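Local atomic coordinates of histidine acid phosphatase (Bifidobacterium longum subsp. infantis, PDB entry 6RXD), a protein that probably removes phosphate groups from inositol polyphosphates such as phytate, and from 2,3-bisphosphoglycerate, as a member of the histidine acid phosphatase family. Residues G46-L50 against I314-M318; A346-A351 against V426-G430; T465-R469 against T491-T496. One frame throughout, in Å; residues are numbered along the deposited sequence.

Contact 1 of 3, residues G46-L50 against I314-M318; sequences GSRGL and IAADM
Leu50 lays its CD2 methyl against the CG2 of Ile314, 3.7 Å away. Both side chains are m at chi1. Segment 46-50 is an extended loop, and segment 314-318 begins in the C-terminal part of helix 301-317. Ser47 faces Asp317 with CA atoms 5.3 Å apart, and Gly49 faces Met318 at 6.4 Å. Gly49 has no side chain; a CB there would lie 3.6 Å from Met318 CE. Gly49 CA lies 4.0 Å from the Met318 SD, and its C lies 4.0 Å from the Ile314 CG2. A water bridges the polar side. It accepts from Arg48 N at 2.9 Å and donates to Asp317 OD1 at 2.7 Å. Ser47 OG is 3.6 Å from Asp317 CG but is hydrogen-bonded to Gln103. Gly46, Ser47 and Arg48 end the RHGxR signature of histidine acid phosphatases, so this part of the helix probably backs the active-site loop. The loop follows strand 34-44. Met318 also packs on Ile88 and Ala91 of helix 75-95, where Asn92 accepts a hydrogen bond from Leu50 N.

Contact 2 of 3, residues A346-A351 against V426-G430; sequences AWALDA and VYTYG
An aromatic cluster of Trp347, Tyr427 and Tyr429 seals an irregular loop onto helix 339-357. Segment 346-351 is regular helix, and segment 426-430 has no helix or strand. Trp347 faces Tyr429 with CA atoms 6.9 Å apart, and Ala351 faces Tyr427 at 6.6 Å. The main bump is the Trp347 indole, with chi1 t. It fills the corner between the two tyrosine rings. The Tyr427 ring lies nearly parallel to its five-membered ring, planes at 19°, but slid aside with centroids 5.4 Å apart. Tyr429 meets it in a T-shaped pair, the indole edge toward the tyrosine face, with centroids 5.2 Å apart. Trp347 CB also sits over that face, 3.9 Å from the centroid, in a CH-pi contact. Ala351 leaves a shallow hollow for Tyr427: its CB is 3.7 Å from Tyr427 CD2. Trp347 NE1 donates to Tyr427 O at 2.9 Å, which fixes the indole edge on the loop backbone. Tyr427 OH is bonded to Trp434 O. Behind the indole, Ile231 of helix 222-232 adds packing. The m rotamers of Tyr429 and Asp350 bring Tyr429 OH to Asp350 OD2, to which it donates a hydrogen bond of 2.6 Å.

Contact 3 of 3, residues T465-R469 against T491-T496; sequences TPIVR and TWYKLT
Three backbone hydrogen bonds join these antiparallel segments. Val468 N donates to Tyr493 O at 2.7 Å, and Tyr493 N returns to Val468 O at 2.8 Å, so Val468 and Tyr493 form a hydrogen-bonded pair. Ile467 and Lys494 form the non-hydrogen-bonded pair, CA atoms 4.3 Å apart. Lys494 is the N-cap residue, and the chain turns into a helix after it. There Leu495 N donates to Pro466 O at 2.9 Å. A water accepts from Lys494 NZ at 2.7 Å and also lies 2.7 Å from Thr465 OG1, to which it is hydrogen-bonded. NZ donates further to the carbonyl of Asp512. Arg469 CB sits over the six-membered ring of Trp492, 3.4 Å from its centroid. The Arg469 guanidinium makes salt bridges to Asp449 and Glu476, and Glu476 also accepts from Thr491 OG1. This is a short strand pairing at the side of a larger mixed sheet. Strand 445-453 also pairs with strand 467-472, while Leu495 packs on Leu379 and Ile382 of helix 372-386.

How the contacts relate
In chain order, both segments of contact 1 precede those of contact 2, which precede those of contact 3. Contacts 1 and 2 have centres about 22 Å apart and do not touch. They are linked through consecutive helices, 301-317 and 339-357, which also pack on each other through Ala346 and Leu349. Contact 3 lies farther off, its centre about 37 Å from that of contact 1 and about 35 Å from that of contact 2. It shares the mixed sheet with contact 1 indirectly: strand 34-44, which leads into loop 46-50, pairs with strand 445-453, and that strand pairs with 467-472. Contacts 1 and 2 thus join loops to helices, while contact 3 ties the C-terminal region to the sheet.

Contact 1 of 3, residues G46-L50 against I314-M318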
loop_
_atom_site.group_PDB
_atom_site.type_symbol
_atom_site.label_atom_id
_atom_site.label_comp_id
_atom_site.label_asym_id
_atom_site.label_seq_id
_atom_site.Cartn_x
_atom_site.Cartn_y
_atom_site.Cartn_z
ATOM N N GLY A 46 5.438 -4.804 1.642
ATOM C CA GLY A 46 6.246 -4.538 0.471
ATOM C C GLY A 46 5.666 -5.180 -0.779
ATOM O O GLY A 46 4.639 -5.871 -0.737
ATOM N N SER A 47 6.339 -4.935 -1.897
ATOM C CA SER A 47 6.016 -5.549 -3.181
ATOM C C SER A 47 5.781 -7.054 -3.094
ATOM O O SER A 47 6.530 -7.773 -2.430
ATOM C CB SER A 47 7.158 -5.296 -4.157
ATOM O OG SER A 47 7.213 -3.938 -4.545
ATOM N N ARG A 48 4.730 -7.502 -3.781
ATOM C CA ARG A 48 4.318 -8.903 -3.836
ATOM C C ARG A 48 4.235 -9.333 -5.285
ATOM O O ARG A 48 4.191 -8.494 -6.179
ATOM C CB ARG A 48 2.919 -9.067 -3.235
ATOM C CG ARG A 48 2.776 -8.725 -1.773
ATOM C CD ARG A 48 1.300 -8.778 -1.375
ATOM N NE ARG A 48 0.702 -10.090 -1.620
ATOM C CZ ARG A 48 -0.224 -10.650 -0.844
ATOM N NH1 ARG A 48 -0.709 -11.853 -1.143
ATOM N NH2 ARG A 48 -0.662 -10.014 0.237
ATOM N N GLY A 49 4.189 -10.640 -5.523
ATOM C CA GLY A 49 3.971 -11.129 -6.874
ATOM C C GLY A 49 2.501 -11.115 -7.246
ATOM O O GLY A 49 1.680 -10.518 -6.545
ATOM N N LEU A 50 2.159 -11.758 -8.361
ATOM C CA LEU A 50 0.758 -11.908 -8.740
ATOM C C LEU A 50 0.027 -12.670 -7.644
ATOM O O LEU A 50 0.601 -13.561 -7.016
ATOM C CB LEU A 50 0.654 -12.672 -10.060
ATOM C CG LEU A 50 1.207 -11.923 -11.270
ATOM C CD1 LEU A 50 1.260 -12.845 -12.500
ATOM C CD2 LEU A 50 0.374 -10.667 -11.560
ATOM N N ILE A 314 2.903 -5.259 -12.048
ATOM C CA ILE A 314 3.453 -6.266 -11.136
ATOM C C ILE A 314 4.900 -6.607 -11.521
ATOM O O ILE A 314 5.721 -6.909 -10.665
ATOM C CB ILE A 314 2.560 -7.519 -11.061
ATOM C CG1 ILE A 314 1.239 -7.187 -10.363
ATOM C CG2 ILE A 314 3.218 -8.633 -10.260
ATOM C CD1 ILE A 314 1.382 -6.881 -8.867
ATOM N N ALA A 315 5.204 -6.549 -12.815
ATOM C CA ALA A 315 6.567 -6.793 -13.294
ATOM C C ALA A 315 7.546 -5.835 -12.637
ATOM O O ALA A 315 8.667 -6.222 -12.308
ATOM C CB ALA A 315 6.641 -6.655 -14.794
ATOM N N ALA A 316 7.132 -4.585 -12.441
ATOM C CA ALA A 316 8.000 -3.613 -11.769
ATOM C C ALA A 316 8.287 -4.043 -10.335
ATOM O O ALA A 316 9.386 -3.825 -9.816
ATOM C CB ALA A 316 7.371 -2.228 -11.788
ATOM N N ASP A 317 7.283 -4.627 -9.687
ATOM C CA ASP A 317 7.415 -5.092 -8.307
ATOM C C ASP A 317 8.252 -6.348 -8.249
ATOM O O ASP A 317 8.816 -6.676 -7.202
ATOM C CB ASP A 317 6.027 -5.371 -7.719
ATOM C CG ASP A 317 5.218 -4.112 -7.530
ATOM O OD1 ASP A 317 4.054 -4.220 -7.098
ATOM O OD2 ASP A 317 5.761 -3.013 -7.798
ATOM N N MET A 318 8.335 -7.050 -9.379
ATOM C CA MET A 318 9.099 -8.293 -9.464
ATOM C C MET A 318 10.442 -8.080 -10.148
ATOM O O MET A 318 10.997 -8.996 -10.769
ATOM C CB MET A 318 8.303 -9.382 -10.192
ATOM C CG MET A 318 6.953 -9.659 -9.537
ATOM S SD MET A 318 6.171 -11.153 -10.187
ATOM C CE MET A 318 7.204 -12.422 -9.446
HETATM O O HOH W 1 2.900 -6.226 -5.687
#

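Contact 2 of 3, residues A346-A351 against V426-G430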
loop_
_atom_site.group_PDB
_atom_site.type_symbol
_atom_site.label_atom_id
_atom_site.label_comp_id
_atom_site.label_asym_id
_atom_site.label_seq_id
_atom_site.Cartn_x
_atom_site.Cartn_y
_atom_site.Cartn_z
ATOM N N ALA A 346 -3.908 3.430 -15.358
ATOM C CA ALA A 346 -3.626 3.850 -13.990
ATOM C C ALA A 346 -4.775 4.660 -13.417
ATOM O O ALA A 346 -5.110 4.519 -12.246
ATOM C CB ALA A 346 -2.328 4.662 -13.927
ATOM N N TRP A 347 -5.367 5.529 -14.228
ATOM C CA TRP A 347 -6.509 6.297 -13.738
ATOM C C TRP A 347 -7.668 5.377 -13.432
ATOM O O TRP A 347 -8.322 5.529 -12.408
ATOM C CB TRP A 347 -6.942 7.350 -14.751
ATOM C CG TRP A 347 -8.281 7.926 -14.447
ATOM C CD1 TRP A 347 -8.609 8.764 -13.406
ATOM C CD2 TRP A 347 -9.482 7.741 -15.204
ATOM N NE1 TRP A 347 -9.949 9.087 -13.468
ATOM C CE2 TRP A 347 -10.504 8.473 -14.563
ATOM C CE3 TRP A 347 -9.798 7.005 -16.349
ATOM C CZ2 TRP A 347 -11.817 8.508 -15.044
ATOM C CZ3 TRP A 347 -11.110 7.034 -16.823
ATOM C CH2 TRP A 347 -12.098 7.782 -16.173
ATOM N N ALA A 348 -7.934 4.428 -14.326
ATOM C CA ALA A 348 -9.017 3.475 -14.098
ATOM C C ALA A 348 -8.822 2.730 -12.763
ATOM O O ALA A 348 -9.776 2.565 -11.999
ATOM C CB ALA A 348 -9.115 2.495 -15.264
ATOM N N LEU A 349 -7.598 2.295 -12.472
ATOM C CA LEU A 349 -7.344 1.611 -11.198
ATOM C C LEU A 349 -7.418 2.564 -10.003
ATOM O O LEU A 349 -8.016 2.237 -8.961
ATOM C CB LEU A 349 -5.992 0.900 -11.203
ATOM C CG LEU A 349 -5.891 -0.303 -12.142
ATOM C CD1 LEU A 349 -4.616 -1.097 -11.845
ATOM C CD2 LEU A 349 -7.120 -1.180 -11.991
ATOM N N ASP A 350 -6.803 3.734 -10.148
ATOM C CA ASP A 350 -6.771 4.697 -9.060
ATOM C C ASP A 350 -8.179 5.137 -8.712
ATOM O O ASP A 350 -8.485 5.339 -7.553
ATOM C CB ASP A 350 -5.958 5.932 -9.442
ATOM C CG ASP A 350 -4.462 5.754 -9.236
ATOM O OD1 ASP A 350 -4.038 4.738 -8.639
ATOM O OD2 ASP A 350 -3.707 6.662 -9.656
ATOM N N ALA A 351 -9.032 5.305 -9.721
ATOM C CA ALA A 351 -10.398 5.756 -9.457
ATOM C C ALA A 351 -11.168 4.828 -8.519
ATOM O O ALA A 351 -11.922 5.278 -7.646
ATOM C CB ALA A 351 -11.157 5.930 -10.761
ATOM N N VAL A 426 -16.860 13.245 -12.322
ATOM C CA VAL A 426 -16.123 12.303 -11.479
ATOM C C VAL A 426 -14.650 12.656 -11.309
ATOM O O VAL A 426 -14.131 13.544 -11.981
ATOM C CB VAL A 426 -16.197 10.867 -12.072
ATOM C CG1 VAL A 426 -17.655 10.397 -12.171
ATOM C CG2 VAL A 426 -15.523 10.813 -13.455
ATOM N N TYR A 427 -14.005 11.931 -10.392
ATOM C CA TYR A 427 -12.566 11.981 -10.162
ATOM C C TYR A 427 -11.782 11.751 -11.449
ATOM O O TYR A 427 -11.980 10.744 -12.136
ATOM C CB TYR A 427 -12.205 10.888 -9.150
ATOM C CG TYR A 427 -10.737 10.512 -9.128
ATOM C CD1 TYR A 427 -9.821 11.255 -8.393
ATOM C CD2 TYR A 427 -10.282 9.394 -9.807
ATOM C CE1 TYR A 427 -8.466 10.912 -8.365
ATOM C CE2 TYR A 427 -8.940 9.045 -9.797
ATOM C CZ TYR A 427 -8.036 9.804 -9.073
ATOM O OH TYR A 427 -6.701 9.427 -9.067
ATOM N N THR A 428 -10.892 12.688 -11.778
ATOM C CA THR A 428 -10.005 12.529 -12.916
ATOM C C THR A 428 -8.637 13.038 -12.533
ATOM O O THR A 428 -8.483 13.734 -11.534
ATOM C CB THR A 428 -10.469 13.327 -14.155
ATOM O OG1 THR A 428 -10.340 14.731 -13.898
ATOM C CG2 THR A 428 -11.910 13.008 -14.533
ATOM N N TYR A 429 -7.642 12.693 -13.338
ATOM C CA TYR A 429 -6.303 13.193 -13.113
ATOM C C TYR A 429 -6.217 14.707 -13.300
ATOM O O TYR A 429 -5.340 15.359 -12.722
ATOM C CB TYR A 429 -5.321 12.467 -14.031
ATOM C CG TYR A 429 -4.882 11.105 -13.527
ATOM C CD1 TYR A 429 -3.987 10.336 -14.261
ATOM C CD2 TYR A 429 -5.354 10.584 -12.321
ATOM C CE1 TYR A 429 -3.567 9.096 -13.817
ATOM C CE2 TYR A 429 -4.931 9.327 -11.858
ATOM C CZ TYR A 429 -4.027 8.601 -12.622
ATOM O OH TYR A 429 -3.577 7.376 -12.192
ATOM N N GLY A 430 -7.129 15.271 -14.090
ATOM C CA GLY A 430 -7.167 16.709 -14.287
ATOM C C GLY A 430 -7.802 17.491 -13.147
ATOM O O GLY A 430 -7.507 18.681 -12.984
#

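Contact 3 of 3, residues T465-R469 against T491-T496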
loop_
_atom_site.group_PDB
_atom_site.type_symbol
_atom_site.label_atom_id
_atom_site.label_comp_id
_atom_site.label_asym_id
_atom_site.label_seq_id
_atom_site.Cartn_x
_atom_site.Cartn_y
_atom_site.Cartn_z
ATOM N N THR A 465 5.442 20.358 27.193
ATOM C CA THR A 465 4.687 19.551 26.246
ATOM C C THR A 465 5.631 18.895 25.241
ATOM O O THR A 465 6.494 19.566 24.679
ATOM C CB THR A 465 3.705 20.452 25.491
ATOM O OG1 THR A 465 2.829 21.082 26.440
ATOM C CG2 THR A 465 2.892 19.660 24.477
ATOM N N PRO A 466 5.460 17.584 24.994
ATOM C CA PRO A 466 6.277 16.880 23.991
ATOM C C PRO A 466 5.997 17.410 22.590
ATOM O O PRO A 466 4.945 18.001 22.356
ATOM C CB PRO A 466 5.781 15.428 24.080
ATOM C CG PRO A 466 5.097 15.326 25.428
ATOM C CD PRO A 466 4.513 16.679 25.679
ATOM N N ILE A 467 6.932 17.202 21.670
ATOM C CA ILE A 467 6.771 17.708 20.313
ATOM C C ILE A 467 6.964 16.586 19.301
ATOM O O ILE A 467 7.628 15.586 19.578
ATOM C CB ILE A 467 7.736 18.871 20.023
ATOM C CG1 ILE A 467 9.189 18.428 20.204
ATOM C CG2 ILE A 467 7.410 20.072 20.928
ATOM C CD1 ILE A 467 10.193 19.469 19.719
ATOM N N VAL A 468 6.350 16.741 18.130
ATOM C CA VAL A 468 6.247 15.634 17.196
ATOM C C VAL A 468 6.557 16.101 15.782
ATOM O O VAL A 468 6.165 17.204 15.395
ATOM C CB VAL A 468 4.800 15.070 17.212
ATOM C CG1 VAL A 468 4.655 13.837 16.306
ATOM C CG2 VAL A 468 4.342 14.723 18.650
ATOM N N ARG A 469 7.219 15.248 15.003
ATOM C CA ARG A 469 7.566 15.546 13.613
ATOM C C ARG A 469 7.211 14.330 12.763
ATOM O O ARG A 469 7.423 13.206 13.197
ATOM C CB ARG A 469 9.078 15.831 13.532
ATOM C CG ARG A 469 9.657 16.033 12.145
ATOM C CD ARG A 469 10.190 14.725 11.524
ATOM N NE ARG A 469 11.281 14.077 12.261
ATOM C CZ ARG A 469 12.533 14.537 12.324
ATOM N NH1 ARG A 469 12.850 15.678 11.736
ATOM N NH2 ARG A 469 13.462 13.868 12.999
ATOM N N THR A 491 8.855 22.187 11.473
ATOM C CA THR A 491 7.995 21.041 11.174
ATOM C C THR A 491 7.714 20.213 12.419
ATOM O O THR A 491 7.228 19.084 12.319
ATOM C CB THR A 491 8.625 20.123 10.111
ATOM O OG1 THR A 491 9.968 19.822 10.496
ATOM C CG2 THR A 491 8.630 20.804 8.755
ATOM N N TRP A 492 8.035 20.762 13.592
ATOM C CA TRP A 492 7.711 20.126 14.864
ATOM C C TRP A 492 6.442 20.744 15.443
ATOM O O TRP A 492 6.245 21.955 15.353
ATOM C CB TRP A 492 8.873 20.280 15.857
ATOM C CG TRP A 492 10.101 19.582 15.388
ATOM C CD1 TRP A 492 11.030 20.054 14.496
ATOM C CD2 TRP A 492 10.536 18.271 15.765
ATOM N NE1 TRP A 492 12.009 19.112 14.292
ATOM C CE2 TRP A 492 11.730 18.007 15.060
ATOM C CE3 TRP A 492 10.025 17.290 16.626
ATOM C CZ2 TRP A 492 12.432 16.801 15.193
ATOM C CZ3 TRP A 492 10.719 16.096 16.761
ATOM C CH2 TRP A 492 11.913 15.862 16.049
ATOM N N TYR A 493 5.604 19.900 16.054
ATOM C CA TYR A 493 4.307 20.318 16.591
ATOM C C TYR A 493 4.112 19.789 18.001
ATOM O O TYR A 493 4.441 18.630 18.288
ATOM C CB TYR A 493 3.187 19.736 15.732
ATOM C CG TYR A 493 3.174 20.232 14.315
ATOM C CD1 TYR A 493 2.252 21.184 13.916
ATOM C CD2 TYR A 493 4.090 19.759 13.377
ATOM C CE1 TYR A 493 2.223 21.644 12.606
ATOM C CE2 TYR A 493 4.068 20.218 12.053
ATOM C CZ TYR A 493 3.134 21.156 11.684
ATOM O OH TYR A 493 3.095 21.612 10.388
ATOM N N LYS A 494 3.527 20.613 18.867
ATOM C CA LYS A 494 3.193 20.165 20.218
ATOM C C LYS A 494 2.176 19.030 20.180
ATOM O O LYS A 494 1.265 19.022 19.337
ATOM C CB LYS A 494 2.603 21.305 21.035
ATOM C CG LYS A 494 3.611 22.310 21.559
ATOM C CD LYS A 494 2.932 23.203 22.601
ATOM C CE LYS A 494 3.891 24.279 23.124
ATOM N NZ LYS A 494 3.213 25.215 24.091
ATOM N N LEU A 495 2.328 18.086 21.103
ATOM C CA LEU A 495 1.377 16.984 21.221
ATOM C C LEU A 495 -0.031 17.506 21.504
ATOM O O LEU A 495 -1.016 16.984 20.974
ATOM C CB LEU A 495 1.821 16.022 22.323
ATOM C CG LEU A 495 0.917 14.813 22.584
ATOM C CD1 LEU A 495 0.856 13.906 21.376
ATOM C CD2 LEU A 495 1.425 14.051 23.799
ATOM N N THR A 496 -0.124 18.535 22.336
ATOM C CA THR A 496 -1.421 19.143 22.635
ATOM C C THR A 496 -2.065 19.677 21.354
ATOM O O THR A 496 -3.276 19.546 21.149
ATOM C CB THR A 496 -1.283 20.290 23.642
ATOM O OG1 THR A 496 -0.232 21.166 23.214
ATOM C CG2 THR A 496 -0.945 19.758 25.036
HETATM O O HOH W 2 2.130 23.710 26.068
#